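Local coordinates for protein threonine phosphate decarboxylase-like enzyme (Sulfurospirillum multivorans, PDB 6OUX) that uses pyridoxal phosphate to decarboxylate L-serine O-phosphate to ethanolamine O-phosphate, a precursor in norcobamide biosynthesis, at residues A[119-124]-A[140-145]; A[172-177]-A[200-205]; A[205-210]-A[236-241]; A[158-163]-A[196-201]. All coordinates share one frame; numbering follows the deposited sequence.

Contact 1 of 4, residues A[119-124]-A[140-145]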
loop_
_atom_site.group_PDB
_atom_site.type_symbol
_atom_site.label_atom_id
_atom_site.label_comp_id
_atom_site.label_asym_id
_atom_site.label_seq_id
_atom_site.Cartn_x
_atom_site.Cartn_y
_atom_site.Cartn_z
ATOM N N GLU A 119 -12.971 -5.468 16.678
ATOM C CA GLU A 119 -13.596 -6.344 17.684
ATOM C C GLU A 119 -15.103 -6.153 17.881
ATOM O O GLU A 119 -15.804 -7.084 18.259
ATOM C CB GLU A 119 -12.819 -6.341 19.007
ATOM C CG GLU A 119 -12.840 -5.049 19.802
ATOM C CD GLU A 119 -11.932 -5.133 21.031
ATOM O OE1 GLU A 119 -11.437 -6.254 21.348
ATOM O OE2 GLU A 119 -11.709 -4.075 21.673
ATOM N N GLU A 120 -15.647 -4.992 17.554
ATOM C CA GLU A 120 -17.114 -4.829 17.631
ATOM C C GLU A 120 -17.839 -5.740 16.668
ATOM O O GLU A 120 -19.008 -6.005 16.849
ATOM C CB GLU A 120 -17.600 -3.408 17.299
ATOM C CG GLU A 120 -16.726 -2.285 17.800
ATOM C CD GLU A 120 -15.596 -2.012 16.831
ATOM O OE1 GLU A 120 -15.898 -1.540 15.681
ATOM O OE2 GLU A 120 -14.437 -2.310 17.240
ATOM N N VAL A 121 -17.161 -6.169 15.596
ATOM C CA VAL A 121 -17.783 -6.970 14.567
ATOM C C VAL A 121 -17.873 -8.436 15.029
ATOM O O VAL A 121 -16.909 -9.169 14.982
ATOM C CB VAL A 121 -17.001 -6.856 13.231
ATOM C CG1 VAL A 121 -17.707 -7.662 12.122
ATOM C CG2 VAL A 121 -16.807 -5.420 12.858
ATOM N N GLN A 122 -19.056 -8.857 15.453
ATOM C CA GLN A 122 -19.275 -10.200 16.005
ATOM C C GLN A 122 -20.326 -11.046 15.268
ATOM O O GLN A 122 -20.377 -12.265 15.429
ATOM C CB GLN A 122 -19.739 -10.059 17.458
ATOM C CG GLN A 122 -18.670 -9.520 18.378
ATOM C CD GLN A 122 -17.441 -10.423 18.433
ATOM O OE1 GLN A 122 -16.302 -9.938 18.419
ATOM N NE2 GLN A 122 -17.658 -11.744 18.499
ATOM N N LYS A 123 -21.173 -10.417 14.473
ATOM C CA LYS A 123 -21.981 -11.186 13.540
ATOM C C LYS A 123 -22.104 -10.327 12.316
ATOM O O LYS A 123 -22.500 -9.189 12.436
ATOM C CB LYS A 123 -23.317 -11.492 14.110
ATOM C CG LYS A 123 -24.197 -12.362 13.301
ATOM C CD LYS A 123 -25.388 -12.831 14.158
ATOM C CE LYS A 123 -26.147 -13.909 13.435
ATOM N NZ LYS A 123 -27.389 -14.331 14.136
ATOM N N VAL A 124 -21.801 -10.904 11.150
ATOM C CA VAL A 124 -21.858 -10.183 9.847
ATOM C C VAL A 124 -22.707 -10.967 8.830
ATOM O O VAL A 124 -22.664 -12.219 8.798
ATOM C CB VAL A 124 -20.442 -9.923 9.330
ATOM C CG1 VAL A 124 -19.693 -11.207 9.133
ATOM C CG2 VAL A 124 -20.463 -9.025 8.068
ATOM N N LYS A 140 -12.001 -14.448 15.200
ATOM C CA LYS A 140 -12.317 -15.862 15.414
ATOM C C LYS A 140 -13.637 -16.130 16.155
ATOM O O LYS A 140 -14.302 -17.118 15.876
ATOM C CB LYS A 140 -11.134 -16.585 16.081
ATOM C CG LYS A 140 -10.789 -16.123 17.488
ATOM C CD LYS A 140 -9.562 -16.866 18.015
ATOM C CE LYS A 140 -9.779 -17.270 19.469
ATOM N NZ LYS A 140 -8.621 -17.980 20.067
ATOM N N GLY A 141 -14.026 -15.256 17.081
ATOM C CA GLY A 141 -15.362 -15.351 17.673
ATOM C C GLY A 141 -16.534 -15.035 16.712
ATOM O O GLY A 141 -17.669 -15.411 16.970
ATOM N N CYS A 142 -16.259 -14.373 15.591
ATOM C CA CYS A 142 -17.310 -13.723 14.807
ATOM C C CYS A 142 -18.071 -14.735 13.993
ATOM O O CYS A 142 -17.491 -15.593 13.342
ATOM C CB CYS A 142 -16.698 -12.683 13.871
ATOM S SG CYS A 142 -17.883 -11.742 12.880
ATOM N N GLU A 143 -19.373 -14.645 14.054
ATOM C CA GLU A 143 -20.244 -15.412 13.184
ATOM C C GLU A 143 -20.421 -14.745 11.801
ATOM O O GLU A 143 -20.450 -13.519 11.707
ATOM C CB GLU A 143 -21.609 -15.481 13.824
ATOM C CG GLU A 143 -21.632 -16.144 15.191
ATOM C CD GLU A 143 -23.042 -16.250 15.765
ATOM O OE1 GLU A 143 -24.020 -16.220 14.988
ATOM O OE2 GLU A 143 -23.160 -16.366 16.999
ATOM N N VAL A 144 -20.542 -15.552 10.754
ATOM C CA VAL A 144 -20.915 -15.071 9.394
ATOM C C VAL A 144 -22.226 -15.767 8.980
ATOM O O VAL A 144 -22.328 -16.971 9.128
ATOM C CB VAL A 144 -19.796 -15.378 8.397
ATOM C CG1 VAL A 144 -20.101 -14.793 7.023
ATOM C CG2 VAL A 144 -18.462 -14.816 8.902
ATOM N N VAL A 145 -23.212 -15.031 8.527
ATOM C CA VAL A 145 -24.475 -15.584 7.950
ATOM C C VAL A 145 -24.600 -15.091 6.484
ATOM O O VAL A 145 -24.086 -14.008 6.147
ATOM C CB VAL A 145 -25.715 -15.219 8.765
ATOM C CG1 VAL A 145 -25.686 -15.970 10.111
ATOM C CG2 VAL A 145 -25.864 -13.704 8.965
#
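Peptide planes and one carboxylate are the flat groups that meet here. Over the carbonyl plane of Q122 stands the N-H of E143, 43° out of that plane, with E143 N 2.9 Å from Q122 O. The carbonyl of E143 is used differently: V124 N lies in its plane, 3.0 Å from E143 O. V145 N then comes nearly along the C=O axis of V124, and this is the straightest bond of the three, 171° at the hydrogen. The ladder places K123 beside E143 and V124 beside V144. The carboxylate of E143 is approached by the aliphatic part of K123, whose chain is extended and crosses E143 obliquely. K123 CE comes within 3.5 Å of E143 OE1, while K123 NZ stays 4.0 Å from the same oxygen, a long salt bridge. The stronger ion pair of K123 is with E169 on helix 159-169. K123 CE also rests on V145 CG1, 3.9 Å away. On the face bearing V124 and V144 the two valines lie side by side, pointing the same way, with V124 CG1 3.8 Å from V144 CG2. V124 CG1 occupies the crowded position between backbone N and carbonyl carbon (chi1 60°), which also brings it close to E143 O. C142 SG lies 4.2 Å from V124 CG1 and also touches V121 CG1. The arrangement is that of neighbouring parallel strands at the margin of the large mixed sheet of the aminotransferase-like fold, where strand 143-148 is outermost within this chain.

Contact 2 of 4, residues A[172-177]-A[200-205]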
loop_
_atom_site.group_PDB
_atom_site.type_symbol
_atom_site.label_atom_id
_atom_site.label_comp_id
_atom_site.label_asym_id
_atom_site.label_seq_id
_atom_site.Cartn_x
_atom_site.Cartn_y
_atom_site.Cartn_z
ATOM N N ASP A 172 -24.561 -7.398 13.627
ATOM C CA ASP A 172 -24.183 -6.053 13.905
ATOM C C ASP A 172 -23.648 -5.322 12.648
ATOM O O ASP A 172 -23.542 -4.082 12.647
ATOM C CB ASP A 172 -23.141 -5.976 15.011
ATOM C CG ASP A 172 -21.901 -6.776 14.711
ATOM O OD1 ASP A 172 -21.043 -6.311 13.924
ATOM O OD2 ASP A 172 -21.760 -7.891 15.282
ATOM N N THR A 173 -23.217 -6.081 11.632
ATOM C CA THR A 173 -22.556 -5.513 10.426
ATOM C C THR A 173 -23.120 -6.243 9.209
ATOM O O THR A 173 -23.314 -7.486 9.220
ATOM C CB THR A 173 -21.042 -5.717 10.487
ATOM O OG1 THR A 173 -20.540 -5.174 11.720
ATOM C CG2 THR A 173 -20.277 -5.032 9.279
ATOM N N VAL A 174 -23.462 -5.474 8.195
ATOM C CA VAL A 174 -23.852 -6.025 6.908
ATOM C C VAL A 174 -22.903 -5.477 5.804
ATOM O O VAL A 174 -22.401 -4.348 5.935
ATOM C CB VAL A 174 -25.298 -5.568 6.689
ATOM C CG1 VAL A 174 -25.709 -5.488 5.272
ATOM C CG2 VAL A 174 -26.251 -6.393 7.594
ATOM N N VAL A 175 -22.605 -6.314 4.802
ATOM C CA VAL A 175 -21.856 -5.879 3.555
ATOM C C VAL A 175 -22.733 -6.027 2.310
ATOM O O VAL A 175 -23.236 -7.103 2.051
ATOM C CB VAL A 175 -20.591 -6.666 3.339
ATOM C CG1 VAL A 175 -19.787 -6.143 2.115
ATOM C CG2 VAL A 175 -19.730 -6.658 4.580
ATOM N N LEU A 176 -22.986 -4.906 1.605
ATOM C CA LEU A 176 -23.701 -4.900 0.356
ATOM C C LEU A 176 -22.704 -4.386 -0.716
ATOM O O LEU A 176 -21.877 -3.482 -0.488
ATOM C CB LEU A 176 -24.938 -4.012 0.393
ATOM C CG LEU A 176 -26.023 -4.316 1.455
ATOM C CD1 LEU A 176 -27.138 -3.294 1.479
ATOM C CD2 LEU A 176 -26.630 -5.686 1.195
ATOM N N ILE A 177 -22.697 -5.046 -1.844
ATOM C CA ILE A 177 -21.871 -4.654 -2.974
ATOM C C ILE A 177 -22.856 -4.172 -4.063
ATOM O O ILE A 177 -23.675 -4.969 -4.522
ATOM C CB ILE A 177 -21.053 -5.792 -3.497
ATOM C CG1 ILE A 177 -20.390 -6.604 -2.373
ATOM C CG2 ILE A 177 -19.999 -5.291 -4.529
ATOM C CD1 ILE A 177 -19.407 -5.858 -1.530
ATOM N N ALA A 200 -32.316 0.669 9.797
ATOM C CA ALA A 200 -31.771 1.691 10.693
ATOM C C ALA A 200 -31.220 1.179 11.995
ATOM O O ALA A 200 -30.359 1.855 12.578
ATOM C CB ALA A 200 -32.800 2.801 10.979
ATOM N N PHE A 201 -31.697 0.013 12.430
ATOM C CA PHE A 201 -31.245 -0.604 13.681
ATOM C C PHE A 201 -29.894 -1.264 13.592
ATOM O O PHE A 201 -29.235 -1.481 14.600
ATOM C CB PHE A 201 -32.254 -1.675 14.174
ATOM C CG PHE A 201 -32.403 -2.870 13.241
ATOM C CD1 PHE A 201 -31.579 -3.977 13.368
ATOM C CD2 PHE A 201 -33.378 -2.875 12.242
ATOM C CE1 PHE A 201 -31.768 -5.076 12.539
ATOM C CE2 PHE A 201 -33.531 -3.944 11.396
ATOM C CZ PHE A 201 -32.721 -5.064 11.543
ATOM N N VAL A 202 -29.445 -1.588 12.389
ATOM C CA VAL A 202 -28.144 -2.235 12.251
ATOM C C VAL A 202 -27.001 -1.210 12.556
ATOM O O VAL A 202 -26.995 -0.097 12.010
ATOM C CB VAL A 202 -27.986 -2.844 10.792
ATOM C CG1 VAL A 202 -26.625 -3.472 10.624
ATOM C CG2 VAL A 202 -29.121 -3.808 10.480
ATOM N N PRO A 203 -25.982 -1.605 13.356
ATOM C CA PRO A 203 -24.893 -0.726 13.652
ATOM C C PRO A 203 -24.076 -0.223 12.413
ATOM O O PRO A 203 -23.754 0.969 12.289
ATOM C CB PRO A 203 -24.048 -1.574 14.579
ATOM C CG PRO A 203 -25.060 -2.397 15.336
ATOM C CD PRO A 203 -25.939 -2.801 14.215
ATOM N N ARG A 204 -23.782 -1.120 11.483
ATOM C CA ARG A 204 -22.896 -0.810 10.354
ATOM C C ARG A 204 -23.442 -1.435 9.106
ATOM O O ARG A 204 -23.569 -2.664 9.053
ATOM C CB ARG A 204 -21.459 -1.362 10.619
ATOM C CG ARG A 204 -20.645 -0.565 11.662
ATOM C CD ARG A 204 -19.442 -1.364 12.102
ATOM N NE ARG A 204 -19.894 -2.459 12.918
ATOM C CZ ARG A 204 -20.205 -2.329 14.219
ATOM N NH1 ARG A 204 -20.093 -1.160 14.849
ATOM N NH2 ARG A 204 -20.645 -3.372 14.908
ATOM N N ILE A 205 -23.749 -0.598 8.103
ATOM C CA ILE A 205 -24.159 -1.067 6.816
ATOM C C ILE A 205 -23.102 -0.545 5.843
ATOM O O ILE A 205 -23.060 0.675 5.561
ATOM C CB ILE A 205 -25.577 -0.568 6.413
ATOM C CG1 ILE A 205 -26.613 -1.098 7.431
ATOM C CG2 ILE A 205 -25.829 -1.012 4.976
ATOM C CD1 ILE A 205 -28.018 -0.667 7.158
#
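Strand 173-177, helix 189-198 and strand 204-208 form a beta-alpha-beta unit, and this contact joins its two parallel strands where they begin. R204 and D172 lie side by side and point the same way, yet their flat ends are not coplanar: carboxylate and guanidinium planes stand 58° apart. R204 NH2 therefore reaches D172 OD1 in a nearly straight salt bridge of 3.1 Å, within its own plane but from above that of the carboxylate. T173 crosses R204 obliquely and puts its hydroxyl at the same guanidinium edge, so that R204 NE donates to T173 OG1 at 3.0 Å. The hydroxyl passes its own hydrogen on to the anti lone pair of D172 OD1, a short bond of 2.5 Å between T173 OG1 and that oxygen. OD1 is thus gripped by two donors, while the guanidinium, bent round at chi3 (-71°), is held in rotation by its in-plane bonds from NE and NH2. D172 OD2 accepts from the backbone N of Q122 and K123, tying the cluster to the next strand. P203 CB lies over one guanidinium face, offset toward its rim. On the face of V174 and I205 packing is apolar, V174 CG2 lying 4.2 Å from V202 CG1. The backbone adds a weak bond from R204 N to D172 O, and a firmer one in which V174 N sits 2.9 Å from R204 O, nearly along its C=O axis.

Contact 3 of 4, residues A[205-210]-A[236-241]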
loop_
_atom_site.group_PDB
_atom_site.type_symbol
_atom_site.label_atom_id
_atom_site.label_comp_id
_atom_site.label_asym_id
_atom_site.label_seq_id
_atom_site.Cartn_x
_atom_site.Cartn_y
_atom_site.Cartn_z
ATOM N N ILE A 205 -23.749 -0.598 8.103
ATOM C CA ILE A 205 -24.159 -1.067 6.816
ATOM C C ILE A 205 -23.102 -0.545 5.843
ATOM O O ILE A 205 -23.060 0.675 5.561
ATOM C CB ILE A 205 -25.577 -0.568 6.413
ATOM C CG1 ILE A 205 -26.613 -1.098 7.431
ATOM C CG2 ILE A 205 -25.829 -1.012 4.976
ATOM C CD1 ILE A 205 -28.018 -0.667 7.158
ATOM N N ILE A 206 -22.250 -1.471 5.407
ATOM C CA ILE A 206 -21.121 -1.207 4.546
ATOM C C ILE A 206 -21.557 -1.407 3.139
ATOM O O ILE A 206 -22.094 -2.471 2.797
ATOM C CB ILE A 206 -19.953 -2.173 4.802
ATOM C CG1 ILE A 206 -19.370 -1.897 6.195
ATOM C CG2 ILE A 206 -18.914 -2.009 3.706
ATOM C CD1 ILE A 206 -18.580 -3.051 6.743
ATOM N N ILE A 207 -21.398 -0.375 2.321
ATOM C CA ILE A 207 -21.831 -0.456 0.924
ATOM C C ILE A 207 -20.624 -0.199 0.058
ATOM O O ILE A 207 -20.093 0.938 0.023
ATOM C CB ILE A 207 -22.928 0.594 0.585
ATOM C CG1 ILE A 207 -24.110 0.480 1.546
ATOM C CG2 ILE A 207 -23.359 0.399 -0.847
ATOM C CD1 ILE A 207 -25.217 1.525 1.430
ATOM N N ASP A 208 -20.220 -1.228 -0.670
ATOM C CA ASP A 208 -19.156 -1.152 -1.679
ATOM C C ASP A 208 -19.748 -0.725 -3.035
ATOM O O ASP A 208 -20.398 -1.535 -3.752
ATOM C CB ASP A 208 -18.382 -2.461 -1.769
ATOM C CG ASP A 208 -17.248 -2.412 -2.773
ATOM O OD1 ASP A 208 -16.987 -1.395 -3.450
ATOM O OD2 ASP A 208 -16.599 -3.467 -2.886
ATOM N N GLU A 209 -19.559 0.546 -3.364
ATOM C CA GLU A 209 -20.052 1.046 -4.643
ATOM C C GLU A 209 -18.961 1.167 -5.691
ATOM O O GLU A 209 -19.012 2.084 -6.540
ATOM C CB GLU A 209 -20.730 2.421 -4.436
ATOM C CG GLU A 209 -19.780 3.493 -3.909
ATOM C CD GLU A 209 -20.308 4.892 -4.107
ATOM O OE1 GLU A 209 -21.532 5.034 -4.490
ATOM O OE2 GLU A 209 -19.523 5.843 -3.821
ATOM N N SER A 210 -18.006 0.287 -5.642
ATOM C CA SER A 210 -16.818 0.364 -6.526
ATOM C C SER A 210 -17.169 0.378 -8.026
ATOM O O SER A 210 -16.401 0.895 -8.867
ATOM C CB SER A 210 -15.819 -0.779 -6.218
ATOM O OG SER A 210 -15.125 -0.592 -4.981
ATOM N N VAL A 236 -24.526 4.106 7.779
ATOM C CA VAL A 236 -23.898 3.766 6.522
ATOM C C VAL A 236 -22.396 4.069 6.481
ATOM O O VAL A 236 -21.945 5.182 6.818
ATOM C CB VAL A 236 -24.663 4.394 5.361
ATOM C CG1 VAL A 236 -23.894 4.343 4.025
ATOM C CG2 VAL A 236 -25.995 3.666 5.218
ATOM N N ILE A 237 -21.682 3.106 5.915
ATOM C CA ILE A 237 -20.299 3.250 5.494
ATOM C C ILE A 237 -20.214 2.979 4.002
ATOM O O ILE A 237 -20.692 1.926 3.530
ATOM C CB ILE A 237 -19.390 2.301 6.242
ATOM C CG1 ILE A 237 -19.326 2.694 7.710
ATOM C CG2 ILE A 237 -17.975 2.320 5.685
ATOM C CD1 ILE A 237 -18.852 1.617 8.647
ATOM N N ILE A 238 -19.703 3.963 3.271
ATOM C CA ILE A 238 -19.510 3.806 1.834
ATOM C C ILE A 238 -18.072 3.442 1.570
ATOM O O ILE A 238 -17.137 4.065 2.097
ATOM C CB ILE A 238 -19.856 5.110 1.059
ATOM C CG1 ILE A 238 -21.297 5.544 1.321
ATOM C CG2 ILE A 238 -19.598 4.953 -0.439
ATOM C CD1 ILE A 238 -22.367 4.542 0.885
ATOM N N VAL A 239 -17.859 2.433 0.728
ATOM C CA VAL A 239 -16.506 2.113 0.324
ATOM C C VAL A 239 -16.433 2.084 -1.202
ATOM O O VAL A 239 -17.362 1.595 -1.846
ATOM C CB VAL A 239 -16.091 0.701 0.863
ATOM C CG1 VAL A 239 -14.692 0.411 0.451
ATOM C CG2 VAL A 239 -16.161 0.606 2.355
ATOM N N LYS A 240 -15.321 2.551 -1.773
ATOM C CA LYS A 240 -15.221 2.689 -3.250
ATOM C C LYS A 240 -13.765 2.630 -3.695
ATOM O O LYS A 240 -12.922 3.371 -3.201
ATOM C CB LYS A 240 -15.898 3.985 -3.733
ATOM C CG LYS A 240 -15.842 4.155 -5.224
ATOM C CD LYS A 240 -16.862 5.120 -5.807
ATOM C CE LYS A 240 -16.786 5.084 -7.316
ATOM N NZ LYS A 240 -15.418 5.517 -7.713
ATOM N N SER A 241 -13.500 1.743 -4.649
ATOM C CA SER A 241 -12.256 1.694 -5.334
ATOM C C SER A 241 -12.106 2.964 -6.145
ATOM O O SER A 241 -13.074 3.519 -6.633
ATOM C CB SER A 241 -12.177 0.450 -6.197
ATOM O OG SER A 241 -11.044 0.543 -7.047
HETATM O O HOH W 1 -13.490 1.540 -9.036
#
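Four N-H...O bonds make up the parallel ladder between strands 204-208 and 236-241. I237 N donates to I205 O at 2.8 Å and V239 N to I207 O at the same length, both from above the acceptor's carbonyl plane. In the return direction I207 N meets I237 O at 2.7 Å, nearly along the C=O axis, and E209 N meets V239 O in the same manner. Past the end of strand 204-208 a side chain takes over as acceptor: S241 N donates to S210 OG, 2.9 Å away. That hydroxyl in turn donates to the syn lone pair of D208 OD1, with 2.5 Å between S210 OG and that oxygen. S210 N also reaches D208 OD1, at 2.9 Å, closing an Asx turn. An alanine in place of D208 would remove both bonds and would probably loosen S210 and its hold on S241. A water donates to S210 O and, weakly, to S241 O, while S241 OG accepts from S243 N and K244 N. E209 and K240 cross obliquely: aliphatic K240 CD lies 3.4 Å from E209 OE2, and I238 CG2 also touches that oxygen. E209 OE1 is hydrogen-bonded to S226, and K240 NZ forms a salt bridge with D245 and also donates to S241 O. Isoleucines and valines fill the rest, I206 CG2 lying 4.0 Å from V239 CG2. D208 is placed consistently with the aspartate that faces the cofactor's pyridine nitrogen in class I/II aminotransferases. The two donors on OD1 would be expected to favour the ionised carboxylate, and they fix its orientation.

Contact 4 of 4, residues A[158-163]-A[196-201]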
loop_
_atom_site.group_PDB
_atom_site.type_symbol
_atom_site.label_atom_id
_atom_site.label_comp_id
_atom_site.label_asym_id
_atom_site.label_seq_id
_atom_site.Cartn_x
_atom_site.Cartn_y
_atom_site.Cartn_z
ATOM N N ASP A 158 -33.540 -9.384 -3.827
ATOM C CA ASP A 158 -34.882 -9.142 -3.303
ATOM C C ASP A 158 -34.796 -8.409 -1.905
ATOM O O ASP A 158 -34.429 -9.005 -0.863
ATOM C CB ASP A 158 -35.630 -10.459 -3.225
ATOM C CG ASP A 158 -37.019 -10.320 -2.590
ATOM O OD1 ASP A 158 -37.264 -9.363 -1.832
ATOM O OD2 ASP A 158 -37.861 -11.196 -2.859
ATOM N N ALA A 159 -35.146 -7.130 -1.911
ATOM C CA ALA A 159 -34.858 -6.201 -0.802
ATOM C C ALA A 159 -35.724 -6.463 0.452
ATOM O O ALA A 159 -35.242 -6.369 1.572
ATOM C CB ALA A 159 -35.053 -4.787 -1.256
ATOM N N ASP A 160 -36.998 -6.751 0.233
ATOM C CA ASP A 160 -37.889 -7.126 1.317
ATOM C C ASP A 160 -37.426 -8.384 2.043
ATOM O O ASP A 160 -37.428 -8.412 3.325
ATOM C CB ASP A 160 -39.302 -7.287 0.790
ATOM C CG ASP A 160 -40.294 -7.677 1.875
ATOM O OD1 ASP A 160 -40.748 -6.811 2.652
ATOM O OD2 ASP A 160 -40.620 -8.868 1.960
ATOM N N LYS A 161 -37.054 -9.435 1.274
ATOM C CA LYS A 161 -36.650 -10.694 1.901
ATOM C C LYS A 161 -35.363 -10.533 2.615
ATOM O O LYS A 161 -35.145 -11.133 3.654
ATOM C CB LYS A 161 -36.542 -11.866 0.914
ATOM C CG LYS A 161 -37.902 -12.345 0.453
ATOM C CD LYS A 161 -37.831 -13.355 -0.677
ATOM C CE LYS A 161 -39.235 -13.609 -1.243
ATOM N NZ LYS A 161 -39.158 -14.640 -2.308
ATOM N N TYR A 162 -34.485 -9.765 2.025
ATOM C CA TYR A 162 -33.209 -9.470 2.642
ATOM C C TYR A 162 -33.417 -8.778 3.996
ATOM O O TYR A 162 -32.831 -9.185 4.972
ATOM C CB TYR A 162 -32.431 -8.574 1.750
ATOM C CG TYR A 162 -31.103 -8.200 2.342
ATOM C CD1 TYR A 162 -30.048 -9.119 2.369
ATOM C CD2 TYR A 162 -30.914 -6.964 2.882
ATOM C CE1 TYR A 162 -28.825 -8.771 2.887
ATOM C CE2 TYR A 162 -29.695 -6.603 3.425
ATOM C CZ TYR A 162 -28.677 -7.500 3.454
ATOM O OH TYR A 162 -27.486 -7.133 4.014
ATOM N N CYS A 163 -34.262 -7.753 4.033
ATOM C CA CYS A 163 -34.550 -7.050 5.266
ATOM C C CYS A 163 -35.112 -7.976 6.351
ATOM O O CYS A 163 -34.723 -7.883 7.495
ATOM C CB CYS A 163 -35.522 -5.928 5.005
ATOM S SG CYS A 163 -34.708 -4.539 4.222
ATOM N N LEU A 196 -32.573 0.897 3.503
ATOM C CA LEU A 196 -31.810 1.553 4.598
ATOM C C LEU A 196 -32.699 2.169 5.687
ATOM O O LEU A 196 -32.354 2.174 6.864
ATOM C CB LEU A 196 -30.866 2.666 4.069
ATOM C CG LEU A 196 -29.729 2.157 3.187
ATOM C CD1 LEU A 196 -28.992 3.322 2.583
ATOM C CD2 LEU A 196 -28.792 1.256 3.975
ATOM N N LYS A 197 -33.840 2.668 5.309
ATOM C CA LYS A 197 -34.781 3.098 6.331
ATOM C C LYS A 197 -35.171 1.941 7.292
ATOM O O LYS A 197 -35.147 2.110 8.523
ATOM C CB LYS A 197 -36.022 3.678 5.694
ATOM C CG LYS A 197 -35.753 5.017 5.062
ATOM C CD LYS A 197 -37.001 5.538 4.352
ATOM C CE LYS A 197 -37.077 7.065 4.426
ATOM N NZ LYS A 197 -35.779 7.726 4.047
ATOM N N ARG A 198 -35.523 0.813 6.705
ATOM C CA ARG A 198 -35.917 -0.395 7.460
ATOM C C ARG A 198 -34.788 -0.984 8.285
ATOM O O ARG A 198 -35.043 -1.621 9.339
ATOM C CB ARG A 198 -36.472 -1.434 6.490
ATOM C CG ARG A 198 -36.875 -2.765 7.066
ATOM C CD ARG A 198 -37.834 -3.528 6.150
ATOM N NE ARG A 198 -38.183 -4.808 6.740
ATOM C CZ ARG A 198 -38.842 -5.793 6.121
ATOM N NH1 ARG A 198 -39.258 -5.674 4.851
ATOM N NH2 ARG A 198 -39.025 -6.927 6.772
ATOM N N LEU A 199 -33.548 -0.842 7.813
ATOM C CA LEU A 199 -32.388 -1.381 8.543
ATOM C C LEU A 199 -31.633 -0.391 9.392
ATOM O O LEU A 199 -30.463 -0.592 9.712
ATOM C CB LEU A 199 -31.460 -2.093 7.573
ATOM C CG LEU A 199 -32.154 -3.260 6.847
ATOM C CD1 LEU A 199 -31.133 -3.973 5.973
ATOM C CD2 LEU A 199 -32.776 -4.297 7.800
ATOM N N ALA A 200 -32.316 0.669 9.797
ATOM C CA ALA A 200 -31.771 1.691 10.693
ATOM C C ALA A 200 -31.220 1.179 11.995
ATOM O O ALA A 200 -30.359 1.855 12.578
ATOM C CB ALA A 200 -32.800 2.801 10.979
ATOM N N PHE A 201 -31.697 0.013 12.430
ATOM C CA PHE A 201 -31.245 -0.604 13.681
ATOM C C PHE A 201 -29.894 -1.264 13.592
ATOM O O PHE A 201 -29.235 -1.481 14.600
ATOM C CB PHE A 201 -32.254 -1.675 14.174
ATOM C CG PHE A 201 -32.403 -2.870 13.241
ATOM C CD1 PHE A 201 -31.579 -3.977 13.368
ATOM C CD2 PHE A 201 -33.378 -2.875 12.242
ATOM C CE1 PHE A 201 -31.768 -5.076 12.539
ATOM C CE2 PHE A 201 -33.531 -3.944 11.396
ATOM C CZ PHE A 201 -32.721 -5.064 11.543
#
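R198 carries the ionic part of the contact. Its chain runs extended from helix 189-198, CG anti to the backbone N (chi1 177°), and sends the guanidinium across to helix 159-169. There NH1 of R198 donates to D160 OD1 at 2.9 Å, a salt bridge bent to 139° at the hydrogen. The oxygen lies at the guanidinium edge, in its plane, but is met from above the carboxylate, the two planes being 59° apart. R198 NE has its own carboxylate partner, E167, one helical turn beyond C163. Between these acidic residues the guanidinium is laid over C163, whose CB stands 3.3 Å above one face, toward the rim, and 3.4 Å from R198 NE. An alanine in place of R198 would remove both ion pairs and the flat cover over C163, and would probably weaken the tie between the two helices. Both helices pack on the same face of the large sheet, the one bearing V174 and I205, as in the layered alpha/beta/alpha architecture of aminotransferase-like domains. Helix 159-169 starts with an N-cap: D158 OD1 accepts from K161 N at 3.1 Å. Apolar packing lies deeper, toward the strands. C163 SG rests against L199 CG at 3.9 Å, and L199 CD1 reaches Y162 CE2, also at 3.9 Å, the two side chains crossing at about a right angle. The Y162 ring meets F147 edge-to-face.

Contacts 1, 2 and 3 follow one another across a single sheet. Contacts 1 and 2 meet where V124 CG2 packs 3.4 Å from T173 O; contacts 2 and 3 share I205, and L176 O lies 2.8 Å from D208 N. Contact 4 covers part of one face of that sheet: Y162 OH packs on V174 and L176 of contact 2, and L196 touches both I205 and V236. Its centre is about 10 Å from that of contact 2 and 16 Å from that of contact 3. The substrate-binding residue N181 has its side chain about 6 Å from that of D208, so contact 3 borders the active site, whereas contacts 1 and 4 lie away from it.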